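Local coordinates for protein tRNA (guanine(6)-N2)-methyltransferase (Thermus thermophilus, PDB 3TMA) that transfers a methyl group from S-adenosyl-L-methionine to N2 of the guanosine at position 6 in tRNA(Phe), at residues 290-293 with 294-297; 321-324 with 325-329. One frame throughout, in Å; residues are numbered along the deposited sequence. Where two conformers were deposited one is given.

Contact 1 of 2, residues 290-293 with 294-297; sequences EGLF and HLYW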
ATOM      1  N   GLU A 290      -2.023  10.291 -28.869  1.00 81.98           N
ATOM      2  CA  GLU A 290      -1.674   9.388 -29.964  0.50 79.90           C
ATOM      3  C   GLU A 290      -0.315   8.723 -29.716  1.00 76.12           C
ATOM      4  O   GLU A 290      -0.132   7.550 -30.045  1.00 72.39           O
ATOM      5  CB  GLU A 290      -1.690  10.105 -31.318  0.50 84.20           C
ATOM      6  CG  GLU A 290      -2.965  10.908 -31.614  0.50 88.58           C
ATOM      7  CD  GLU A 290      -4.236  10.208 -31.158  0.50 86.63           C
ATOM      8  OE1 GLU A 290      -4.147   9.089 -30.603  0.50 83.79           O
ATOM      9  OE2 GLU A 290      -5.328  10.784 -31.353  0.50 88.42           O
ATOM     10  N   GLY A 291       0.623   9.484 -29.145  1.00 75.60           N
ATOM     11  CA  GLY A 291       1.936   8.971 -28.759  1.00 70.77           C
ATOM     12  C   GLY A 291       1.777   7.932 -27.664  1.00 64.37           C
ATOM     13  O   GLY A 291       2.442   6.897 -27.675  1.00 61.21           O
ATOM     14  N   LEU A 292       0.890   8.214 -26.716  1.00 60.39           N
ATOM     15  CA  LEU A 292       0.583   7.259 -25.676  1.00 56.14           C
ATOM     16  C   LEU A 292      -0.052   5.977 -26.220  1.00 51.40           C
ATOM     17  O   LEU A 292       0.327   4.885 -25.818  1.00 47.83           O
ATOM     18  CB  LEU A 292      -0.294   7.880 -24.599  1.00 57.01           C
ATOM     19  CG  LEU A 292      -0.361   7.099 -23.296  1.00 56.20           C
ATOM     20  CD1 LEU A 292       1.042   6.903 -22.662  1.00 54.01           C
ATOM     21  CD2 LEU A 292      -1.284   7.844 -22.361  1.00 59.56           C
ATOM     22  N   PHE A 293      -0.980   6.105 -27.155  1.00 51.62           N
ATOM     23  CA  PHE A 293      -1.615   4.936 -27.747  1.00 49.39           C
ATOM     24  C   PHE A 293      -0.586   4.050 -28.437  1.00 47.49           C
ATOM     25  O   PHE A 293      -0.684   2.819 -28.377  1.00 43.91           O
ATOM     26  CB  PHE A 293      -2.709   5.335 -28.754  1.00 52.39           C
ATOM     27  CG  PHE A 293      -3.323   4.148 -29.477  1.00 52.55           C
ATOM     28  CD1 PHE A 293      -4.187   3.277 -28.805  1.00 52.20           C
ATOM     29  CD2 PHE A 293      -3.024   3.888 -30.800  1.00 56.01           C
ATOM     30  CE1 PHE A 293      -4.758   2.187 -29.452  1.00 50.90           C
ATOM     31  CE2 PHE A 293      -3.598   2.799 -31.463  1.00 55.60           C
ATOM     32  CZ  PHE A 293      -4.448   1.938 -30.782  1.00 52.77           C
ATOM     33  N   HIS A 294       0.375   4.697 -29.101  1.00 49.19           N
ATOM     34  CA  HIS A 294       1.430   3.974 -29.805  0.50 49.46           C
ATOM     35  C   HIS A 294       2.392   3.293 -28.842  1.00 46.35           C
ATOM     36  O   HIS A 294       2.912   2.219 -29.149  1.00 45.09           O
ATOM     37  CB  HIS A 294       2.202   4.876 -30.781  0.50 53.39           C
ATOM     38  CG  HIS A 294       3.250   4.149 -31.574  0.50 56.82           C
ATOM     39  ND1 HIS A 294       2.957   3.423 -32.709  0.50 61.28           N
ATOM     40  CD2 HIS A 294       4.585   4.014 -31.376  0.50 59.91           C
ATOM     41  CE1 HIS A 294       4.070   2.905 -33.199  0.50 63.61           C
ATOM     42  NE2 HIS A 294       5.071   3.236 -32.400  0.50 62.70           N
ATOM     43  N   LEU A 295       2.632   3.886 -27.684  1.00 45.02           N
ATOM     44  CA  LEU A 295       3.459   3.196 -26.678  1.00 41.90           C
ATOM     45  C   LEU A 295       2.728   1.976 -26.150  1.00 38.88           C
ATOM     46  O   LEU A 295       3.334   0.902 -26.027  1.00 35.79           O
ATOM     47  CB  LEU A 295       3.867   4.127 -25.530  1.00 43.04           C
ATOM     48  CG  LEU A 295       4.445   3.539 -24.214  1.00 45.40           C
ATOM     49  CD1 LEU A 295       5.742   2.786 -24.422  1.00 44.66           C
ATOM     50  CD2 LEU A 295       4.672   4.693 -23.278  1.00 50.83           C
ATOM     51  N   TYR A 296       1.428   2.125 -25.850  1.00 36.84           N
ATOM     52  CA  TYR A 296       0.644   0.979 -25.356  1.00 34.40           C
ATOM     53  C   TYR A 296       0.629  -0.129 -26.413  1.00 34.50           C
ATOM     54  O   TYR A 296       0.741  -1.312 -26.095  1.00 30.69           O
ATOM     55  CB  TYR A 296      -0.807   1.374 -25.100  1.00 35.25           C
ATOM     56  CG  TYR A 296      -1.077   2.068 -23.778  1.00 41.23           C
ATOM     57  CD1 TYR A 296      -0.073   2.256 -22.841  1.00 43.86           C
ATOM     58  CD2 TYR A 296      -2.349   2.580 -23.499  1.00 49.68           C
ATOM     59  CE1 TYR A 296      -0.350   2.853 -21.600  1.00 48.72           C
ATOM     60  CE2 TYR A 296      -2.631   3.203 -22.281  1.00 52.23           C
ATOM     61  CZ  TYR A 296      -1.619   3.330 -21.333  1.00 52.85           C
ATOM     62  OH  TYR A 296      -1.893   3.967 -20.134  1.00 55.11           O
ATOM     63  N   TRP A 297       0.376   0.266 -27.649  1.00 34.16           N
ATOM     64  CA  TRP A 297       0.292  -0.683 -28.763  1.00 37.46           C
ATOM     65  C   TRP A 297       1.557  -1.571 -28.880  1.00 36.30           C
ATOM     66  O   TRP A 297       1.484  -2.822 -28.900  1.00 34.73           O
ATOM     67  CB  TRP A 297       0.131   0.131 -30.057  1.00 40.86           C
ATOM     68  CG  TRP A 297       0.077  -0.727 -31.245  1.00 47.70           C
ATOM     69  CD1 TRP A 297       1.136  -1.226 -31.974  1.00 48.15           C
ATOM     70  CD2 TRP A 297      -1.095  -1.250 -31.832  1.00 50.24           C
ATOM     71  NE1 TRP A 297       0.677  -2.033 -32.968  1.00 48.59           N
ATOM     72  CE2 TRP A 297      -0.693  -2.044 -32.922  1.00 54.85           C
ATOM     73  CE3 TRP A 297      -2.457  -1.093 -31.566  1.00 54.99           C
ATOM     74  CZ2 TRP A 297      -1.605  -2.683 -33.740  1.00 59.30           C
ATOM     75  CZ3 TRP A 297      -3.360  -1.723 -32.386  1.00 58.55           C
ATOM     76  CH2 TRP A 297      -2.932  -2.519 -33.447  1.00 60.79           C
TER
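Phe293 and Trp297 sit one turn apart on helix 290-305 and lean against each other. Both side chains carry CG anti to the backbone N, with chi1 175° in Phe293 and 178° in Trp297. The two rings therefore leave the helix in the same direction and lie side by side. Phe293 can be followed outward. Its CB lies 3.2 Å from His294 N, as the chain geometry dictates. On the ring, CD2 is still 3.9 Å from His294 N. Farther out, CE2 comes within 4.1 Å of Trp297 CE3. The tip atom CZ makes the closer contact, 3.7 Å from Trp297 CE3. Only the six-membered ring of the indole is met. The ring planes are inclined at 50°. Phe293 also packs on Leu322, Arg325 and Ala326 of helix 320-326, while Trp297 has a cation-pi partner in Arg301.

A second apolar group forms around Leu292. Its CD1 lies 4.3 Å from Leu295 CD2 and 4.4 Å from Tyr296 CE1. Leu292 CG stands over one face of the Tyr296 ring. The hydroxyl of Tyr296 is hydrogen-bonded to Thr317. Beneath these side chains, the amides of His294, Leu295, Tyr296 and Trp297 bond to the carbonyls four residues back. Trp297 N to Phe293 O, at 2.9 Å, ties together the backbones of the aromatic pair. Leu295 touches Arg264 and Pro281 and lies near Ala263, which probably helps bind S-adenosyl-L-methionine. This is regular i to i+4 alpha-helical packing, in the crossover helix between parallel strands 275-278 and 312-317 of the Rossmann-fold methyltransferase domain.

Contact 2 of 2, residues 321-324 with 325-329; sequences ALLK and RALPP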
ATOM      1  N   ALA A 321      -9.852   2.842 -21.216  1.00 39.95           N
ATOM      2  CA  ALA A 321     -10.420   2.734 -22.548  1.00 42.99           C
ATOM      3  C   ALA A 321      -9.317   2.653 -23.620  1.00 43.26           C
ATOM      4  O   ALA A 321      -9.387   1.869 -24.561  1.00 43.28           O
ATOM      5  CB  ALA A 321     -11.360   3.895 -22.825  1.00 45.44           C
ATOM      6  N   LEU A 322      -8.303   3.487 -23.496  1.00 41.93           N
ATOM      7  CA  LEU A 322      -7.230   3.482 -24.472  1.00 40.95           C
ATOM      8  C   LEU A 322      -6.422   2.178 -24.398  1.00 40.00           C
ATOM      9  O   LEU A 322      -5.980   1.637 -25.416  1.00 39.74           O
ATOM     10  CB  LEU A 322      -6.292   4.651 -24.189  1.00 42.84           C
ATOM     11  CG  LEU A 322      -5.295   4.977 -25.287  1.00 47.87           C
ATOM     12  CD1 LEU A 322      -6.082   5.458 -26.542  1.00 52.81           C
ATOM     13  CD2 LEU A 322      -4.388   6.073 -24.759  1.00 53.86           C
ATOM     14  N   LEU A 323      -6.130   1.744 -23.181  1.00 37.19           N
ATOM     15  CA  LEU A 323      -5.435   0.467 -22.975  1.00 38.63           C
ATOM     16  C   LEU A 323      -6.190  -0.665 -23.648  1.00 39.29           C
ATOM     17  O   LEU A 323      -5.600  -1.511 -24.320  1.00 38.32           O
ATOM     18  CB  LEU A 323      -5.309   0.163 -21.473  1.00 37.69           C
ATOM     19  CG  LEU A 323      -4.419  -1.012 -21.025  1.00 42.12           C
ATOM     20  CD1 LEU A 323      -4.937  -2.366 -21.457  1.00 42.59           C
ATOM     21  CD2 LEU A 323      -3.023  -0.777 -21.551  1.00 45.84           C
ATOM     22  N   LYS A 324      -7.493  -0.713 -23.426  1.00 38.43           N
ATOM     23  CA  LYS A 324      -8.301  -1.789 -23.986  1.00 41.24           C
ATOM     24  C   LYS A 324      -8.396  -1.730 -25.498  1.00 44.67           C
ATOM     25  O   LYS A 324      -8.320  -2.757 -26.164  1.00 46.93           O
ATOM     26  CB  LYS A 324      -9.667  -1.874 -23.308  1.00 40.98           C
ATOM     27  CG  LYS A 324      -9.514  -2.149 -21.809  1.00 45.99           C
ATOM     28  CD  LYS A 324     -10.670  -2.968 -21.262  1.00 56.06           C
ATOM     29  CE  LYS A 324     -11.527  -2.148 -20.355  1.00 59.70           C
ATOM     30  NZ  LYS A 324     -12.103  -1.042 -21.130  1.00 64.04           N
ATOM     31  N   ARG A 325      -8.503  -0.526 -26.043  1.00 42.69           N
ATOM     32  CA  ARG A 325      -8.366  -0.341 -27.452  1.00 44.42           C
ATOM     33  C   ARG A 325      -7.057  -0.912 -28.041  1.00 44.53           C
ATOM     34  O   ARG A 325      -7.068  -1.452 -29.151  1.00 45.26           O
ATOM     35  CB  ARG A 325      -8.486   1.160 -27.763  1.00 49.30           C
ATOM     36  CG  ARG A 325      -8.174   1.574 -29.204  1.00 58.38           C
ATOM     37  CD  ARG A 325      -9.408   1.559 -30.118  1.00 69.35           C
ATOM     38  NE  ARG A 325     -10.431   2.464 -29.607  1.00 74.48           N
ATOM     39  CZ  ARG A 325     -10.992   3.449 -30.303  1.00 76.60           C
ATOM     40  NH1 ARG A 325     -11.879   4.232 -29.710  1.00 75.37           N
ATOM     41  NH2 ARG A 325     -10.686   3.642 -31.586  1.00 79.11           N
ATOM     42  N   ALA A 326      -5.938  -0.789 -27.310  1.00 38.67           N
ATOM     43  CA  ALA A 326      -4.635  -1.251 -27.772  1.00 37.72           C
ATOM     44  C   ALA A 326      -4.331  -2.734 -27.537  1.00 36.52           C
ATOM     45  O   ALA A 326      -3.264  -3.207 -27.927  1.00 35.81           O
ATOM     46  CB  ALA A 326      -3.527  -0.379 -27.136  1.00 38.27           C
ATOM     47  N   LEU A 327      -5.181  -3.431 -26.778  1.00 36.01           N
ATOM     48  CA  LEU A 327      -4.924  -4.835 -26.422  1.00 36.90           C
ATOM     49  C   LEU A 327      -4.875  -5.720 -27.650  1.00 38.37           C
ATOM     50  O   LEU A 327      -5.825  -5.700 -28.443  1.00 42.20           O
ATOM     51  CB  LEU A 327      -6.035  -5.372 -25.535  1.00 36.23           C
ATOM     52  CG  LEU A 327      -5.989  -5.145 -24.034  1.00 38.98           C
ATOM     53  CD1 LEU A 327      -7.232  -5.739 -23.349  1.00 39.30           C
ATOM     54  CD2 LEU A 327      -4.711  -5.795 -23.460  1.00 37.07           C
ATOM     55  N   PRO A 328      -3.807  -6.539 -27.803  1.00 36.51           N
ATOM     56  CA  PRO A 328      -3.929  -7.495 -28.891  1.00 37.55           C
ATOM     57  C   PRO A 328      -4.862  -8.644 -28.513  1.00 38.38           C
ATOM     58  O   PRO A 328      -5.053  -8.926 -27.316  1.00 37.39           O
ATOM     59  CB  PRO A 328      -2.484  -7.980 -29.117  1.00 38.42           C
ATOM     60  CG  PRO A 328      -1.782  -7.742 -27.794  1.00 36.77           C
ATOM     61  CD  PRO A 328      -2.435  -6.485 -27.239  1.00 35.55           C
ATOM     62  N   PRO A 329      -5.443  -9.315 -29.519  1.00 41.16           N
ATOM     63  CA  PRO A 329      -6.449 -10.351 -29.235  1.00 42.09           C
ATOM     64  C   PRO A 329      -5.872 -11.667 -28.639  1.00 42.15           C
ATOM     65  O   PRO A 329      -6.632 -12.503 -28.128  1.00 43.60           O
ATOM     66  CB  PRO A 329      -7.115 -10.585 -30.608  1.00 46.96           C
ATOM     67  CG  PRO A 329      -6.131 -10.058 -31.623  1.00 50.02           C
ATOM     68  CD  PRO A 329      -5.463  -8.890 -30.936  1.00 45.57           C
TER
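Leu323 has CG anti to the backbone N (chi1 -170°), whereas Leu327 has CG beside its backbone N (chi1 -85°). With these torsions Leu323 CD1 reaches Leu327 CG. The two side chains cross obliquely at the C-terminal end of helix 320-326. This short helix belongs to the Rossmann-fold methyltransferase domain and follows strand 312-317 on the way to strand 331-338.

Leu323 touches Leu327 through CD1, which is 3.9 Å from Leu327 CG. The same methyl is 4.0 Å from Leu327 CD2. The other branch of Leu327 folds back over the main chain, with CD1 4.1 Å from Lys324 CA. Leu327 thus sets one methyl against a side chain and the other against backbone. Leu327 also touches Leu351 of strand 347-353, so its side chain lies against the sheet. Lys324 reaches Phe349 of the same strand.

The backbone bonds change character along the segment. Arg325 N still makes a regular helical bond to Ala321 O, 3.0 Å long. Ala326 N is shared: it bonds to Leu322 O and, weakly, to Leu323 O. Leu327 N bonds to Lys324 O, three residues back, in a final tight turn. The chain then becomes extended, and Pro328 follows with no N-H to offer to a further helical bond. Ala326 CB is 3.6 Å from Leu322 O. The backbone O of Ala326 accepts a hydrogen bond from Arg301 NH1. In the closing turn, Leu327 N approaches Lys324 O, 3.3 Å away, from above the carbonyl plane, about 70° out of it.

Overall arrangement
Contact 1 comes first along the chain, in the opening turns of helix 290-305. Contact 2 follows on helix 320-326, after strand 312-317. Their centres are 10 Å apart and the helices pack together. Phe293 CE1 lies 3.5 Å from Arg325 CG, and Tyr296 CD2 is 3.8 Å from Leu323 CA. Arg301 links them further: its NH1 bonds to both Trp297 O and Ala326 O. Both belong to the methyltransferase domain, whose seven-stranded sheet has the 3-2-1-4-5-7-6 order of the Rossmann-fold methyltransferases. Contact 1 lies nearer the probable cofactor residues Ala263 and Asn279, and contact 2 ties the end of helix 320-326 and the following loop to strand 347-353, through Lys324 and Leu327.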